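Local coordinates for SPCC1919.03c protein (Schizosaccharomyces pombe, PDB 2QRD), which probably serves as the beta subunit of AMP-activated protein kinase, holding the heterotrimer together and directing its location and substrate choice, here as its C-terminal interaction domain, at residues P32-K37 / N57-N62; H63-N68 / A75-T80. All blocks are in the same frame, centred on the assembly; numbering follows the deposited sequence.

Contact 1: P32-K37 / N57-N62; sequences PPHLEK and NHVLLN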
ATOM      1  N   PRO B  32     -19.123  11.742  21.457  1.00 46.99           N
ATOM      2  CA  PRO B  32     -18.242  11.286  22.542  1.00 47.21           C
ATOM      3  C   PRO B  32     -16.771  11.636  22.297  1.00 47.44           C
ATOM      4  O   PRO B  32     -16.343  11.653  21.156  1.00 46.97           O
ATOM      5  CB  PRO B  32     -18.451   9.771  22.564  1.00 46.86           C
ATOM      6  CG  PRO B  32     -18.963   9.426  21.240  1.00 47.34           C
ATOM      7  CD  PRO B  32     -19.718  10.607  20.727  1.00 46.95           C
ATOM      8  N   PRO B  33     -16.006  11.924  23.372  1.00 48.47           N
ATOM      9  CA  PRO B  33     -14.599  12.341  23.279  1.00 49.09           C
ATOM     10  C   PRO B  33     -13.721  11.408  22.461  1.00 50.00           C
ATOM     11  O   PRO B  33     -12.755  11.877  21.849  1.00 50.43           O
ATOM     12  CB  PRO B  33     -14.135  12.333  24.728  1.00 48.57           C
ATOM     13  CG  PRO B  33     -15.344  12.576  25.502  1.00 48.79           C
ATOM     14  CD  PRO B  33     -16.455  11.887  24.776  1.00 48.66           C
ATOM     15  N   HIS B  34     -14.051  10.113  22.448  1.00 50.67           N
ATOM     16  CA  HIS B  34     -13.226   9.111  21.786  1.00 51.55           C
ATOM     17  C   HIS B  34     -13.284   9.102  20.245  1.00 51.69           C
ATOM     18  O   HIS B  34     -12.373   8.565  19.610  1.00 51.90           O
ATOM     19  CB  HIS B  34     -13.413   7.715  22.414  1.00 52.30           C
ATOM     20  CG  HIS B  34     -14.733   7.068  22.113  1.00 55.01           C
ATOM     21  ND1 HIS B  34     -15.905   7.417  22.755  1.00 57.91           N
ATOM     22  CD2 HIS B  34     -15.059   6.064  21.264  1.00 56.54           C
ATOM     23  CE1 HIS B  34     -16.897   6.673  22.294  1.00 58.36           C
ATOM     24  NE2 HIS B  34     -16.412   5.847  21.386  1.00 58.38           N
ATOM     25  N   LEU B  35     -14.304   9.740  19.654  1.00 51.56           N
ATOM     26  CA  LEU B  35     -14.405   9.896  18.181  1.00 51.36           C
ATOM     27  C   LEU B  35     -13.823  11.206  17.644  1.00 51.85           C
ATOM     28  O   LEU B  35     -14.074  11.605  16.498  1.00 51.67           O
ATOM     29  CB  LEU B  35     -15.863   9.760  17.710  1.00 50.45           C
ATOM     30  CG  LEU B  35     -16.504   8.364  17.697  1.00 48.75           C
ATOM     31  CD1 LEU B  35     -18.022   8.479  17.790  1.00 42.77           C
ATOM     32  CD2 LEU B  35     -16.077   7.550  16.477  1.00 45.43           C
ATOM     33  N   GLU B  36     -13.058  11.877  18.485  1.00 53.01           N
ATOM     34  CA  GLU B  36     -12.437  13.145  18.136  1.00 54.33           C
ATOM     35  C   GLU B  36     -11.037  12.979  17.571  1.00 54.45           C
ATOM     36  O   GLU B  36     -10.570  13.831  16.821  1.00 55.06           O
ATOM     37  CB  GLU B  36     -12.430  14.096  19.345  1.00 54.42           C
ATOM     38  CG  GLU B  36     -13.774  14.832  19.544  1.00 55.21           C
ATOM     39  CD  GLU B  36     -13.905  15.532  20.890  1.00 56.01           C
ATOM     40  OE1 GLU B  36     -12.864  15.928  21.482  1.00 57.07           O
ATOM     41  OE2 GLU B  36     -15.062  15.689  21.363  1.00 58.94           O
ATOM     42  N   LYS B  37     -10.353  11.902  17.925  1.00 54.71           N
ATOM     43  CA  LYS B  37      -8.999  11.725  17.423  1.00 55.92           C
ATOM     44  C   LYS B  37      -8.878  10.455  16.597  1.00 55.23           C
ATOM     45  O   LYS B  37      -9.238   9.374  17.043  1.00 55.52           O
ATOM     46  CB  LYS B  37      -7.951  11.773  18.561  1.00 55.80           C
ATOM     47  CG  LYS B  37      -8.070  10.620  19.578  1.00 57.58           C
ATOM     48  CD  LYS B  37      -7.115  10.790  20.764  1.00 57.76           C
ATOM     49  CE  LYS B  37      -7.567   9.952  21.965  1.00 59.77           C
ATOM     50  NZ  LYS B  37      -6.730  10.229  23.179  1.00 60.39           N
ATOM     51  N   ASN B  57      -7.756   2.393  19.783  1.00 57.24           N
ATOM     52  CA  ASN B  57      -8.823   2.151  20.733  1.00 57.85           C
ATOM     53  C   ASN B  57      -9.684   1.013  20.159  1.00 57.90           C
ATOM     54  O   ASN B  57     -10.259   1.139  19.063  1.00 57.48           O
ATOM     55  CB  ASN B  57      -9.627   3.445  20.901  1.00 58.10           C
ATOM     56  CG  ASN B  57     -10.669   3.372  21.987  1.00 58.51           C
ATOM     57  OD1 ASN B  57     -10.993   2.307  22.519  1.00 59.71           O
ATOM     58  ND2 ASN B  57     -11.224   4.527  22.318  1.00 60.78           N
ATOM     59  N   HIS B  58      -9.722  -0.099  20.891  1.00 57.97           N
ATOM     60  CA  HIS B  58     -10.498  -1.270  20.514  1.00 58.54           C
ATOM     61  C   HIS B  58     -11.969  -0.951  20.244  1.00 58.24           C
ATOM     62  O   HIS B  58     -12.608  -1.647  19.449  1.00 58.77           O
ATOM     63  CB  HIS B  58     -10.375  -2.383  21.561  1.00 59.06           C
ATOM     64  CG  HIS B  58      -8.958  -2.676  21.979  1.00 62.40           C
ATOM     65  ND1 HIS B  58      -7.906  -2.749  21.081  1.00 62.78           N
ATOM     66  CD2 HIS B  58      -8.423  -2.915  23.205  1.00 63.47           C
ATOM     67  CE1 HIS B  58      -6.788  -3.009  21.736  1.00 62.55           C
ATOM     68  NE2 HIS B  58      -7.073  -3.117  23.024  1.00 64.64           N
ATOM     69  N   VAL B  59     -12.512   0.100  20.860  1.00 57.49           N
ATOM     70  CA  VAL B  59     -13.890   0.483  20.527  1.00 57.01           C
ATOM     71  C   VAL B  59     -14.041   1.162  19.151  1.00 56.64           C
ATOM     72  O   VAL B  59     -15.162   1.290  18.673  1.00 57.08           O
ATOM     73  CB  VAL B  59     -14.638   1.299  21.652  1.00 57.31           C
ATOM     74  CG1 VAL B  59     -14.699   0.523  22.981  1.00 56.08           C
ATOM     75  CG2 VAL B  59     -14.037   2.687  21.826  1.00 57.89           C
ATOM     76  N   LEU B  60     -12.940   1.591  18.524  1.00 55.58           N
ATOM     77  CA  LEU B  60     -13.010   2.306  17.242  1.00 54.77           C
ATOM     78  C   LEU B  60     -12.606   1.446  16.043  1.00 54.64           C
ATOM     79  O   LEU B  60     -12.351   1.955  14.937  1.00 55.32           O
ATOM     80  CB  LEU B  60     -12.166   3.582  17.281  1.00 54.57           C
ATOM     81  CG  LEU B  60     -12.439   4.608  18.393  1.00 54.47           C
ATOM     82  CD1 LEU B  60     -11.356   5.695  18.421  1.00 50.29           C
ATOM     83  CD2 LEU B  60     -13.841   5.198  18.255  1.00 53.40           C
ATOM     84  N   LEU B  61     -12.540   0.145  16.275  1.00 53.87           N
ATOM     85  CA  LEU B  61     -12.377  -0.844  15.229  1.00 53.12           C
ATOM     86  C   LEU B  61     -13.546  -0.844  14.212  1.00 53.09           C
ATOM     87  O   LEU B  61     -14.725  -0.814  14.581  1.00 52.92           O
ATOM     88  CB  LEU B  61     -12.186  -2.227  15.866  1.00 52.89           C
ATOM     89  CG  LEU B  61     -10.744  -2.745  16.035  1.00 52.20           C
ATOM     90  CD1 LEU B  61      -9.699  -1.647  16.145  1.00 50.85           C
ATOM     91  CD2 LEU B  61     -10.648  -3.684  17.216  1.00 51.60           C
ATOM     92  N   ASN B  62     -13.186  -0.862  12.934  1.00 52.50           N
ATOM     93  CA  ASN B  62     -14.125  -0.808  11.814  1.00 52.62           C
ATOM     94  C   ASN B  62     -15.196   0.283  11.886  1.00 51.38           C
ATOM     95  O   ASN B  62     -16.333   0.094  11.494  1.00 51.90           O
ATOM     96  CB  ASN B  62     -14.651  -2.210  11.442  1.00 53.29           C
ATOM     97  CG  ASN B  62     -13.537  -3.133  10.848  1.00 55.47           C
ATOM     98  OD1 ASN B  62     -13.361  -4.266  11.298  1.00 58.73           O
ATOM     99  ND2 ASN B  62     -12.775  -2.627   9.871  1.00 56.61           N
TER
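His-34 and Leu-60 meet through their first torsions: in His-34 CG lies between the backbone N and the carbonyl carbon (chi1 72°), and in Leu-60 CG stands anti to its carbonyl carbon (chi1 -55°). Leu-60 CD2 reaches the edge of the imidazole, near the ring plane, 3.4 Å from His-34 CD2. The same methyl lies 3.7 Å from Leu-35 CD2, so one branch serves two partners. The other branch, CD1, sits 3.3 Å from the backbone O of His-34. Val-59 comes at about a right angle to the His-34 side chain, its CG2 lying 3.6 Å from His-34 CD2. No hydrogen bond crosses the contact, but within 57-62 Val-59 N donates to Asn-57 OD1 at 3.2 Å from above the amide plane, closing an Asx turn. An alanine at Leu-60 would remove both methyl branches and would probably leave Leu-35 CD2 without its neighbour across the contact and the His-34 ring edge held by Val-59 CG2 alone, opening a gap between the loops. Tyr-83 of the SNF1-like protein kinase ssp2 chain packs on Leu-35, and Phe-15 of that chain on Leu-60. The contact thus joins the loop before helix 46-49 to the loop that leads from that helix into strand 65-67.

Contact 2: H63-N68 / A75-T80; sequences HLAAAN and ALSATT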
ATOM      1  N   HIS B  63     -14.787   1.440  12.399  1.00 50.49           N
ATOM      2  CA  HIS B  63     -15.477   2.704  12.188  1.00 48.57           C
ATOM      3  C   HIS B  63     -14.848   3.392  10.990  1.00 48.34           C
ATOM      4  O   HIS B  63     -13.629   3.490  10.872  1.00 47.93           O
ATOM      5  CB  HIS B  63     -15.346   3.611  13.421  1.00 48.54           C
ATOM      6  CG  HIS B  63     -16.208   3.194  14.571  1.00 45.96           C
ATOM      7  ND1 HIS B  63     -17.394   3.824  14.876  1.00 45.20           N
ATOM      8  CD2 HIS B  63     -16.072   2.197  15.470  1.00 42.94           C
ATOM      9  CE1 HIS B  63     -17.955   3.235  15.917  1.00 43.14           C
ATOM     10  NE2 HIS B  63     -17.176   2.238  16.291  1.00 43.74           N
ATOM     11  N   LEU B  64     -15.692   3.875  10.088  1.00 48.31           N
ATOM     12  CA  LEU B  64     -15.218   4.594   8.937  1.00 47.47           C
ATOM     13  C   LEU B  64     -14.536   5.932   9.341  1.00 48.08           C
ATOM     14  O   LEU B  64     -15.118   6.726  10.097  1.00 48.79           O
ATOM     15  CB  LEU B  64     -16.387   4.842   7.964  1.00 47.05           C
ATOM     16  CG  LEU B  64     -16.173   5.925   6.886  1.00 45.77           C
ATOM     17  CD1 LEU B  64     -15.148   5.454   5.852  1.00 45.91           C
ATOM     18  CD2 LEU B  64     -17.467   6.322   6.217  1.00 46.89           C
ATOM     19  N   ALA B  65     -13.327   6.172   8.831  1.00 47.21           N
ATOM     20  CA  ALA B  65     -12.746   7.514   8.836  1.00 47.65           C
ATOM     21  C   ALA B  65     -12.608   8.077   7.386  1.00 47.73           C
ATOM     22  O   ALA B  65     -12.698   7.334   6.416  1.00 48.99           O
ATOM     23  CB  ALA B  65     -11.402   7.546   9.605  1.00 46.67           C
ATOM     24  N   ALA B  66     -12.428   9.380   7.246  1.00 47.11           N
ATOM     25  CA  ALA B  66     -12.521  10.040   5.936  1.00 48.11           C
ATOM     26  C   ALA B  66     -11.554  11.205   5.982  1.00 48.44           C
ATOM     27  O   ALA B  66     -11.304  11.739   7.074  1.00 48.87           O
ATOM     28  CB  ALA B  66     -14.000  10.554   5.639  1.00 45.79           C
ATOM     29  N   ALA B  67     -11.018  11.598   4.818  1.00 49.72           N
ATOM     30  CA  ALA B  67     -10.135  12.783   4.685  1.00 50.89           C
ATOM     31  C   ALA B  67     -10.493  13.529   3.403  1.00 52.51           C
ATOM     32  O   ALA B  67     -10.905  12.882   2.407  1.00 52.73           O
ATOM     33  CB  ALA B  67      -8.672  12.360   4.643  1.00 50.15           C
ATOM     34  N   ASN B  68     -10.371  14.870   3.409  1.00 53.20           N
ATOM     35  CA  ASN B  68     -10.471  15.610   2.156  1.00 54.09           C
ATOM     36  C   ASN B  68      -9.216  15.345   1.345  1.00 53.75           C
ATOM     37  O   ASN B  68      -8.118  15.341   1.895  1.00 55.03           O
ATOM     38  CB  ASN B  68     -10.526  17.125   2.353  1.00 54.61           C
ATOM     39  CG  ASN B  68     -11.733  17.610   3.135  1.00 56.53           C
ATOM     40  OD1 ASN B  68     -12.666  16.871   3.454  1.00 58.20           O
ATOM     41  ND2 ASN B  68     -11.700  18.902   3.462  1.00 57.71           N
ATOM     42  N   ALA B  75     -10.930   9.426   0.023  1.00 49.09           N
ATOM     43  CA  ALA B  75     -10.034   8.783   0.940  1.00 49.94           C
ATOM     44  C   ALA B  75     -10.843   8.251   2.133  1.00 50.47           C
ATOM     45  O   ALA B  75     -11.497   9.025   2.834  1.00 50.28           O
ATOM     46  CB  ALA B  75      -8.939   9.778   1.390  1.00 50.28           C
ATOM     47  N   LEU B  76     -10.800   6.930   2.328  1.00 50.83           N
ATOM     48  CA  LEU B  76     -11.604   6.212   3.311  1.00 51.73           C
ATOM     49  C   LEU B  76     -10.706   5.232   4.054  1.00 52.60           C
ATOM     50  O   LEU B  76      -9.782   4.681   3.456  1.00 53.17           O
ATOM     51  CB  LEU B  76     -12.777   5.464   2.626  1.00 51.97           C
ATOM     52  CG  LEU B  76     -13.697   6.308   1.716  1.00 51.86           C
ATOM     53  CD1 LEU B  76     -14.740   5.465   1.113  1.00 51.23           C
ATOM     54  CD2 LEU B  76     -14.369   7.517   2.441  1.00 48.97           C
ATOM     55  N   SER B  77     -10.936   5.048   5.358  1.00 52.77           N
ATOM     56  CA  SER B  77     -10.148   4.092   6.127  1.00 53.07           C
ATOM     57  C   SER B  77     -10.927   3.421   7.225  1.00 53.11           C
ATOM     58  O   SER B  77     -11.944   3.925   7.683  1.00 53.09           O
ATOM     59  CB  SER B  77      -8.889   4.722   6.725  1.00 54.18           C
ATOM     60  OG  SER B  77      -9.164   5.881   7.501  1.00 56.86           O
ATOM     61  N   ALA B  78     -10.444   2.258   7.635  1.00 53.18           N
ATOM     62  CA  ALA B  78     -10.954   1.634   8.838  1.00 53.24           C
ATOM     63  C   ALA B  78      -9.833   0.792   9.444  1.00 52.70           C
ATOM     64  O   ALA B  78      -8.912   0.413   8.743  1.00 52.33           O
ATOM     65  CB  ALA B  78     -12.220   0.818   8.547  1.00 52.44           C
ATOM     66  N   THR B  79      -9.896   0.568  10.754  1.00 53.34           N
ATOM     67  CA  THR B  79      -8.884  -0.202  11.475  1.00 53.58           C
ATOM     68  C   THR B  79      -9.495  -1.507  11.830  1.00 53.26           C
ATOM     69  O   THR B  79     -10.626  -1.564  12.266  1.00 54.84           O
ATOM     70  CB  THR B  79      -8.382   0.521  12.758  1.00 53.53           C
ATOM     71  OG1 THR B  79      -7.686   1.712  12.380  1.00 54.68           O
ATOM     72  CG2 THR B  79      -7.396  -0.350  13.552  1.00 52.26           C
ATOM     73  N   THR B  80      -8.764  -2.577  11.621  1.00 53.24           N
ATOM     74  CA  THR B  80      -9.264  -3.887  12.007  1.00 52.43           C
ATOM     75  C   THR B  80      -8.123  -4.709  12.608  1.00 51.97           C
ATOM     76  O   THR B  80      -6.952  -4.397  12.376  1.00 52.56           O
ATOM     77  CB  THR B  80      -9.996  -4.597  10.815  1.00 52.45           C
ATOM     78  OG1 THR B  80     -10.806  -5.635  11.341  1.00 53.62           O
ATOM     79  CG2 THR B  80      -9.035  -5.212   9.770  1.00 51.40           C
TER
HETATM   80  O   HOH W   1     -11.845   2.116  12.301  1.00 32.29           O
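Ser-77 O takes the shortest direct polar bond between the two strands, from Ala-65 N at 2.9 Å and nearly straight (176° at the hydrogen), with the donor tilted 23° from the carbonyl plane. Leu-64 CA adds a CA-H...O contact to the same oxygen at 3.6 Å. The return bond, Ser-77 N to Ala-65 O, is 3.1 Å long and more bent, its donor standing above the carbonyl plane. Together the two bonds define Ala-65 and Ser-77 as an antiparallel hydrogen-bonded pair; on their shared face Ala-65 CB meets Ser-77 OG at 3.5 Å. Ala-66 and Leu-76 form the following non-hydrogen-bonded pair, with side chains on the other face. There Leu-64 has CG anti to the backbone N (chi1 163°), and chi2 then turns CD1 to within 4.0 Å of Leu-76 CB. Beyond the ladder a water replaces direct pairing: it donates to His-63 O at 2.7 Å and accepts from Thr-79 N at 2.9 Å. The ring of His-63 is engaged elsewhere, ND1 bonding Asp-93 of the kinase chain. Trp-13 of that chain packs on Ala-67, Ala-75 and Ser-77, and Ala-65 and Ala-66 pair with one of its strands. The antiparallel pairing, with the axes of the two short segments approaching to 4.8 Å, makes this a beta hairpin, here part of a sheet that runs on from the beta-subunit interaction domain into the kinase subunit.

In the fold
Contact 1 is a surface contact between two loops, whereas contact 2 is buried and pairs strands 65-67 and 74-82; their centres lie about 12 Å apart. The chemistry follows the place: van der Waals packing bridges the loops, without a hydrogen bond, while backbone bonds set the register of the hairpin and small side chains pack alongside. The contacts follow one another along the chain and hold no element in common, yet they touch at Asn-62, whose N lies 2.7 Å from Thr-79 O and whose OD1 lies 2.9 Å from Thr-80 OG1, both probable hydrogen bonds. Leu-61 also packs on Thr-79. Both contacts border the kinase chain, and in contact 2 the sheet runs on into it.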